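Long-range contacts in periplasmic binding protein (Sulfurospirillum deleyianum, PDB 4PAG), which probably captures a solute outside the inner membrane and delivers it to an ABC transporter, as periplasmic binding proteins of its family do: residues A[26-31]-A[44-49]; A[37-42]-A[62-67]. All coordinates share one frame; numbering follows the deposited sequence.

In the fold
Contact 1 and contact 2 interleave along the chain: one joins the start of helix 28-37 to the loop 44-49, the other joins the turn that follows this helix to helix 63-66. Their centres lie about 11 Å apart, and they meet, among other places, where Val-45 CG1 packs 3.5 Å from Phe-65 CE1. Contact 1 is buried, its centre about 12 Å from that of the chain, and works through a neutral amide, a hydroxyl and a water. Contact 2, at about 18 Å, is partly buried; a carboxylate and a serine meet at its more open side and a leucine and a phenylalanine at its inner side. Each has one direct hydrogen bond between its segments.

Contact 1: A[26-31]-A[44-49]; sequences SAPPIS and GVNSPQ
Asn-46 reaches from the loop 44-49 to the first turn of helix 28-37, and its amide carries the polar part of the contact. Ser-31 OG donates to Asn-46 OD1 over a short 2.5 Å, bent to a C=O...donor angle of 135° and with the donor tilted 28° from the carbonyl plane. The serine hydroxyl lies beside its own backbone N (chi1 -62°), which turns OG to the loop. A water extends this link: it donates to Ser-31 OG and to Gly-44 O, at 2.8 Å from the latter, so the hydroxyl passes on one hydrogen bond while receiving another. The amide's other end is held as well, because Asn-46 ND2 is hydrogen-bonded to Gly-25 O and Gly-72 O; with both ends engaged, the rotation of this buried amide is probably well fixed.

Close approach without hydrogen bonding makes up the rest. Asn-46 OD1 lies 2.9 Å from Ala-27 C, tight against the backbone of the N-cap residue. Ala-27 O is meanwhile taken up by Ile-30 N and Ser-31 N, as the first turn of the helix begins. The ring of Pro-28 adds van der Waals contacts: its CD is 3.8 Å from Asn-46 CB and its CG 4.0 Å from Ser-47 OG.

A loop asparagine is thus packed against the N-cap end of a helix, and none of the residues involved lines the histidine pocket. Around this buried joint, Ser-26 OG bonds to Trp-96 N and Ala-27 packs on Trp-96, which ties the helix start to strand 92-96, while on the loop side Val-45 is backbone-bonded to Pro-69 and Leu-71.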
ATOM      1  N   SER A  26      -7.139   8.427   8.741  1.00 16.76           N
ATOM      2  CA  SER A  26      -6.209   9.561   8.779  1.00 18.13           C
ATOM      3  C   SER A  26      -5.364   9.735   7.507  1.00 16.54           C
ATOM      4  O   SER A  26      -4.791  10.803   7.280  1.00 16.34           O
ATOM      5  CB  SER A  26      -5.283   9.417   9.989  1.00 19.40           C
ATOM      6  OG  SER A  26      -4.296   8.417   9.764  1.00 22.06           O
ATOM      7  N   ALA A  27      -5.277   8.684   6.696  1.00 16.53           N
ATOM      8  CA  ALA A  27      -4.434   8.680   5.511  1.00 15.24           C
ATOM      9  C   ALA A  27      -4.876   7.561   4.561  1.00 15.08           C
ATOM     10  O   ALA A  27      -5.580   6.647   4.976  1.00 14.19           O
ATOM     11  CB  ALA A  27      -2.985   8.487   5.913  1.00 16.41           C
ATOM     12  N   PRO A  28      -4.451   7.617   3.286  1.00 14.82           N
ATOM     13  CA  PRO A  28      -4.931   6.623   2.327  1.00 15.09           C
ATOM     14  C   PRO A  28      -4.728   5.143   2.715  1.00 14.62           C
ATOM     15  O   PRO A  28      -5.618   4.339   2.454  1.00 16.30           O
ATOM     16  CB  PRO A  28      -4.176   6.990   1.042  1.00 15.29           C
ATOM     17  CG  PRO A  28      -3.958   8.456   1.161  1.00 16.07           C
ATOM     18  CD  PRO A  28      -3.653   8.665   2.620  1.00 15.53           C
ATOM     19  N   PRO A  29      -3.589   4.779   3.350  1.00 14.26           N
ATOM     20  CA  PRO A  29      -3.485   3.372   3.775  1.00 15.27           C
ATOM     21  C   PRO A  29      -4.685   2.929   4.627  1.00 15.10           C
ATOM     22  O   PRO A  29      -5.157   1.786   4.516  1.00 15.23           O
ATOM     23  CB  PRO A  29      -2.208   3.357   4.631  1.00 16.68           C
ATOM     24  CG  PRO A  29      -1.424   4.539   4.188  1.00 16.49           C
ATOM     25  CD  PRO A  29      -2.432   5.573   3.794  1.00 15.36           C
ATOM     26  N   ILE A  30      -5.174   3.841   5.460  1.00 13.44           N
ATOM     27  CA  ILE A  30      -6.285   3.550   6.365  1.00 14.95           C
ATOM     28  C   ILE A  30      -7.630   3.626   5.658  1.00 14.32           C
ATOM     29  O   ILE A  30      -8.459   2.724   5.788  1.00 15.59           O
ATOM     30  CB  ILE A  30      -6.322   4.520   7.563  1.00 15.74           C
ATOM     31  CG1 ILE A  30      -4.942   4.658   8.223  1.00 18.88           C
ATOM     32  CG2 ILE A  30      -7.377   4.069   8.565  1.00 15.14           C
ATOM     33  CD1 ILE A  30      -4.335   3.366   8.736  1.00 21.98           C
ATOM     34  N   SER A  31      -7.854   4.714   4.930  1.00 14.54           N
ATOM     35  CA  SER A  31      -9.080   4.890   4.171  1.00 15.79           C
ATOM     36  C   SER A  31      -9.299   3.748   3.170  1.00 15.29           C
ATOM     37  O   SER A  31     -10.409   3.244   3.066  1.00 15.17           O
ATOM     38  CB  SER A  31      -9.079   6.248   3.467  1.00 18.72           C
ATOM     39  OG  SER A  31      -9.024   7.269   4.455  1.00 27.36           O
ATOM     40  N   GLY A  44     -15.372  10.660   4.251  1.00 19.15           N
ATOM     41  CA  GLY A  44     -14.521  11.330   3.291  1.00 17.24           C
ATOM     42  C   GLY A  44     -13.271  10.528   2.971  1.00 17.93           C
ATOM     43  O   GLY A  44     -12.987   9.513   3.620  1.00 16.85           O
ATOM     44  N   VAL A  45     -12.546  10.981   1.948  1.00 15.41           N
ATOM     45  CA  VAL A  45     -11.258  10.406   1.578  1.00 14.92           C
ATOM     46  C   VAL A  45     -10.158  11.434   1.898  1.00 15.71           C
ATOM     47  O   VAL A  45     -10.451  12.584   2.262  1.00 16.22           O
ATOM     48  CB  VAL A  45     -11.215   9.978   0.087  1.00 15.37           C
ATOM     49  CG1 VAL A  45     -12.175   8.824  -0.165  1.00 16.92           C
ATOM     50  CG2 VAL A  45     -11.534  11.139  -0.846  1.00 14.78           C
ATOM     51  N   ASN A  46      -8.900  11.018   1.777  1.00 15.68           N
ATOM     52  CA  ASN A  46      -7.766  11.873   2.125  1.00 17.70           C
ATOM     53  C   ASN A  46      -7.212  12.617   0.915  1.00 20.70           C
ATOM     54  O   ASN A  46      -6.762  13.754   1.040  1.00 25.47           O
ATOM     55  CB  ASN A  46      -6.651  11.045   2.770  1.00 17.52           C
ATOM     56  CG  ASN A  46      -7.155  10.183   3.898  1.00 17.58           C
ATOM     57  OD1 ASN A  46      -7.285   8.969   3.748  1.00 21.55           O
ATOM     58  ND2 ASN A  46      -7.489  10.809   5.023  1.00 16.66           N
ATOM     59  N   SER A  47      -7.238  11.947  -0.235  1.00 22.98           N
ATOM     60  CA  SER A  47      -6.725  12.455  -1.504  1.00 23.43           C
ATOM     61  C   SER A  47      -7.764  12.194  -2.600  1.00 20.97           C
ATOM     62  O   SER A  47      -8.687  11.401  -2.401  1.00 20.62           O
ATOM     63  CB  SER A  47      -5.436  11.713  -1.881  1.00 27.82           C
ATOM     64  OG  SER A  47      -4.426  11.894  -0.912  1.00 35.49           O
ATOM     65  N   PRO A  48      -7.611  12.841  -3.766  1.00 21.74           N
ATOM     66  CA  PRO A  48      -8.492  12.539  -4.898  1.00 20.65           C
ATOM     67  C   PRO A  48      -8.502  11.050  -5.200  1.00 19.01           C
ATOM     68  O   PRO A  48      -7.443  10.415  -5.212  1.00 21.20           O
ATOM     69  CB  PRO A  48      -7.859  13.314  -6.061  1.00 21.62           C
ATOM     70  CG  PRO A  48      -7.064  14.394  -5.426  1.00 23.85           C
ATOM     71  CD  PRO A  48      -6.631  13.899  -4.082  1.00 24.00           C
ATOM     72  N   GLN A  49      -9.685  10.499  -5.446  1.00 20.55           N
ATOM     73  CA  GLN A  49      -9.847   9.053  -5.614  1.00 22.26           C
ATOM     74  C   GLN A  49      -9.080   8.506  -6.825  1.00 22.91           C
ATOM     75  O   GLN A  49      -8.608   7.366  -6.807  1.00 25.07           O
ATOM     76  CB  GLN A  49     -11.328   8.702  -5.735  1.00 23.01           C
ATOM     77  CG  GLN A  49     -12.102   8.843  -4.436  1.00 19.90           C
ATOM     78  CD  GLN A  49     -12.686  10.225  -4.213  1.00 19.85           C
ATOM     79  OE1 GLN A  49     -12.112  11.250  -4.621  1.00 21.88           O
ATOM     80  NE2 GLN A  49     -13.837  10.264  -3.542  1.00 15.23           N
TER
HETATM   81  O   HOH W   1     -11.147   8.450   5.459  1.00 25.12           O

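Contact 2: A[37-42]-A[62-67]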
ATOM      1  N   ILE A  37     -13.459  -3.184   3.884  1.00 16.34           N
ATOM      2  CA  ILE A  37     -14.286  -3.743   4.953  1.00 16.33           C
ATOM      3  C   ILE A  37     -15.735  -3.277   4.754  1.00 17.84           C
ATOM      4  O   ILE A  37     -16.643  -4.098   4.602  1.00 19.63           O
ATOM      5  CB  ILE A  37     -13.760  -3.369   6.356  1.00 17.08           C
ATOM      6  CG1 ILE A  37     -12.369  -3.963   6.572  1.00 17.15           C
ATOM      7  CG2 ILE A  37     -14.707  -3.872   7.448  1.00 17.51           C
ATOM      8  CD1 ILE A  37     -11.652  -3.398   7.779  1.00 18.14           C
ATOM      9  N   ASP A  38     -15.947  -1.966   4.733  1.00 16.77           N
ATOM     10  CA  ASP A  38     -17.274  -1.400   4.462  1.00 19.09           C
ATOM     11  C   ASP A  38     -17.133   0.100   4.223  1.00 19.57           C
ATOM     12  O   ASP A  38     -16.699   0.830   5.109  1.00 18.63           O
ATOM     13  CB  ASP A  38     -18.218  -1.661   5.647  1.00 20.37           C
ATOM     14  CG  ASP A  38     -19.631  -1.163   5.406  1.00 23.54           C
ATOM     15  OD1 ASP A  38     -20.004  -0.871   4.249  1.00 26.10           O
ATOM     16  OD2 ASP A  38     -20.380  -1.055   6.393  1.00 27.93           O
ATOM     17  N   ASP A  39     -17.491   0.554   3.027  1.00 20.19           N
ATOM     18  CA  ASP A  39     -17.369   1.971   2.682  1.00 22.93           C
ATOM     19  C   ASP A  39     -18.513   2.823   3.232  1.00 21.73           C
ATOM     20  O   ASP A  39     -18.386   4.047   3.323  1.00 21.42           O
ATOM     21  CB  ASP A  39     -17.262   2.147   1.165  1.00 26.88           C
ATOM     22  CG  ASP A  39     -18.502   1.699   0.430  1.00 29.76           C
ATOM     23  OD1 ASP A  39     -18.984   0.578   0.709  1.00 33.77           O
ATOM     24  OD2 ASP A  39     -18.982   2.460  -0.437  1.00 38.12           O
ATOM     25  N   THR A  40     -19.609   2.176   3.621  1.00 20.41           N
ATOM     26  CA  THR A  40     -20.813   2.883   4.055  1.00 21.69           C
ATOM     27  C   THR A  40     -20.524   3.999   5.075  1.00 18.68           C
ATOM     28  O   THR A  40     -20.930   5.133   4.859  1.00 21.85           O
ATOM     29  CB  THR A  40     -21.874   1.906   4.597  1.00 24.22           C
ATOM     30  OG1 THR A  40     -22.084   0.862   3.639  1.00 26.63           O
ATOM     31  CG2 THR A  40     -23.186   2.617   4.842  1.00 27.15           C
ATOM     32  N   PRO A  41     -19.786   3.704   6.156  1.00 18.73           N
ATOM     33  CA  PRO A  41     -19.607   4.773   7.155  1.00 19.09           C
ATOM     34  C   PRO A  41     -18.506   5.821   6.877  1.00 19.98           C
ATOM     35  O   PRO A  41     -18.356   6.747   7.669  1.00 19.06           O
ATOM     36  CB  PRO A  41     -19.286   4.000   8.426  1.00 19.49           C
ATOM     37  CG  PRO A  41     -18.608   2.762   7.949  1.00 20.68           C
ATOM     38  CD  PRO A  41     -19.115   2.455   6.561  1.00 20.08           C
ATOM     39  N   LEU A  42     -17.748   5.699   5.789  1.00 18.76           N
ATOM     40  CA  LEU A  42     -16.691   6.678   5.508  1.00 20.06           C
ATOM     41  C   LEU A  42     -17.252   8.076   5.251  1.00 19.63           C
ATOM     42  O   LEU A  42     -18.104   8.248   4.395  1.00 22.78           O
ATOM     43  CB  LEU A  42     -15.858   6.268   4.293  1.00 21.65           C
ATOM     44  CG  LEU A  42     -14.712   5.297   4.528  1.00 22.53           C
ATOM     45  CD1 LEU A  42     -14.197   4.828   3.177  1.00 23.18           C
ATOM     46  CD2 LEU A  42     -13.604   5.948   5.343  1.00 22.12           C
ATOM     47  N   SER A  62     -17.095   1.473  -5.407  1.00 19.35           N
ATOM     48  CA  SER A  62     -18.488   1.893  -5.335  1.00 19.04           C
ATOM     49  C   SER A  62     -18.636   3.359  -5.735  1.00 19.76           C
ATOM     50  O   SER A  62     -17.729   4.165  -5.543  1.00 19.18           O
ATOM     51  CB  SER A  62     -19.037   1.689  -3.923  1.00 19.48           C
ATOM     52  OG  SER A  62     -18.461   2.621  -3.027  1.00 19.53           O
ATOM     53  N   LYS A  63     -19.789   3.692  -6.297  1.00 23.31           N
ATOM     54  CA  LYS A  63     -20.100   5.077  -6.615  1.00 25.78           C
ATOM     55  C   LYS A  63     -20.067   5.945  -5.352  1.00 23.01           C
ATOM     56  O   LYS A  63     -19.573   7.073  -5.395  1.00 23.46           O
ATOM     57  CB  LYS A  63     -21.459   5.176  -7.305  1.00 31.87           C
ATOM     58  CG  LYS A  63     -21.675   6.489  -8.041  1.00 39.88           C
ATOM     59  CD  LYS A  63     -22.426   6.271  -9.347  1.00 49.32           C
ATOM     60  CE  LYS A  63     -22.868   7.585  -9.969  1.00 53.12           C
ATOM     61  NZ  LYS A  63     -23.915   8.264  -9.152  1.00 58.11           N
ATOM     62  N   HIS A  64     -20.572   5.416  -4.235  1.00 23.49           N
ATOM     63  CA  HIS A  64     -20.537   6.146  -2.955  1.00 24.00           C
ATOM     64  C   HIS A  64     -19.123   6.605  -2.626  1.00 20.83           C
ATOM     65  O   HIS A  64     -18.908   7.779  -2.337  1.00 19.83           O
ATOM     66  CB  HIS A  64     -21.080   5.301  -1.799  1.00 27.49           C
ATOM     67  CG  HIS A  64     -20.891   5.928  -0.445  1.00 34.04           C
ATOM     68  ND1 HIS A  64     -21.627   7.013  -0.015  1.00 40.68           N
ATOM     69  CD2 HIS A  64     -20.046   5.623   0.571  1.00 38.90           C
ATOM     70  CE1 HIS A  64     -21.244   7.350   1.205  1.00 38.94           C
ATOM     71  NE2 HIS A  64     -20.288   6.520   1.586  1.00 42.02           N
ATOM     72  N   PHE A  65     -18.166   5.675  -2.676  1.00 17.45           N
ATOM     73  CA  PHE A  65     -16.784   5.990  -2.359  1.00 16.54           C
ATOM     74  C   PHE A  65     -16.217   7.032  -3.320  1.00 16.46           C
ATOM     75  O   PHE A  65     -15.534   7.948  -2.884  1.00 18.25           O
ATOM     76  CB  PHE A  65     -15.907   4.732  -2.360  1.00 16.29           C
ATOM     77  CG  PHE A  65     -14.457   4.993  -2.038  1.00 17.20           C
ATOM     78  CD1 PHE A  65     -14.029   5.117  -0.719  1.00 18.62           C
ATOM     79  CD2 PHE A  65     -13.516   5.105  -3.045  1.00 18.77           C
ATOM     80  CE1 PHE A  65     -12.699   5.338  -0.417  1.00 17.25           C
ATOM     81  CE2 PHE A  65     -12.180   5.331  -2.748  1.00 18.45           C
ATOM     82  CZ  PHE A  65     -11.771   5.446  -1.433  1.00 17.84           C
HETATM   83  N   MSE A  66     -16.516   6.894  -4.616  1.00 16.50           N
HETATM   84  CA  MSE A  66     -15.977   7.799  -5.639  1.00 18.21           C
HETATM   85  C   MSE A  66     -16.512   9.198  -5.510  1.00 19.31           C
HETATM   86  O   MSE A  66     -15.892  10.131  -6.006  1.00 23.40           O
HETATM   87  CB  MSE A  66     -16.298   7.338  -7.062  1.00 18.23           C
HETATM   88  CG  MSE A  66     -15.652   6.009  -7.423  1.00 20.03           C
HETATM   89 SE   MSE A  66     -13.685   6.092  -7.394  1.00 24.22          SE
HETATM   90  CE  MSE A  66     -13.477   7.314  -8.926  1.00 26.29           C
ATOM     91  N   GLU A  67     -17.655   9.363  -4.846  1.00 20.31           N
ATOM     92  CA  GLU A  67     -18.275  10.688  -4.683  1.00 21.84           C
ATOM     93  C   GLU A  67     -17.999  11.352  -3.328  1.00 18.59           C
ATOM     94  O   GLU A  67     -18.464  12.456  -3.088  1.00 19.86           O
ATOM     95  CB  GLU A  67     -19.789  10.586  -4.929  1.00 25.53           C
ATOM     96  CG  GLU A  67     -20.129  10.226  -6.374  1.00 31.68           C
ATOM     97  CD  GLU A  67     -21.592   9.894  -6.595  1.00 37.67           C
ATOM     98  OE1 GLU A  67     -22.295   9.556  -5.621  1.00 43.45           O
ATOM     99  OE2 GLU A  67     -22.033   9.954  -7.760  1.00 44.05           O
TER
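A serine-capped helix start meets a type I beta turn here: Ser-62 is the N-cap of helix 63-66, and Asp-39 to Leu-42 form the turn that follows helix 28-37. Ser-62 OG donates to Asp-39 OD2 at 2.6 Å and accepts from Phe-65 N at 3.1 Å, the latter a capping bond with an N-H...acceptor angle of 162°. One hydroxyl thus closes the first turn of its own helix and fastens the carboxylate across the contact. Asp-39 OD2 is met from above the carboxylate plane, 50° out of it. An alanine in place of Ser-62 would probably leave Phe-65 N without its cap and Asp-39 OD2 without this donor, and so set the carboxylate freer to turn.

The negative group stands near the start of the short helix, whose first backbone N-H groups may slightly favour its charge. His-64 comes beside it and presents a ring edge: CD2 lies 3.5 Å from Asp-39 OD2, with the carboxylate and ring planes 66° apart. NE2 of the same ring lies 3.6 Å from Asp-39 O and from Thr-40 O, without a hydrogen bond to either.

The turn is braced from within, as Leu-42 N bonds to Asp-39 O. Just ahead of it, Asp-38 OD1 accepts from both Thr-40 OG1 and Thr-40 N, the second bond forming an Asx turn. Tyr-35 of helix 28-37 adds a second tie, through a bond from Ser-62 N to its OH and an edge-to-face ring contact with Phe-65. On the inner side, Leu-42 CD1 approaches the edge of the Phe-65 ring in its plane, 3.9 Å from CD1 of that phenylalanine.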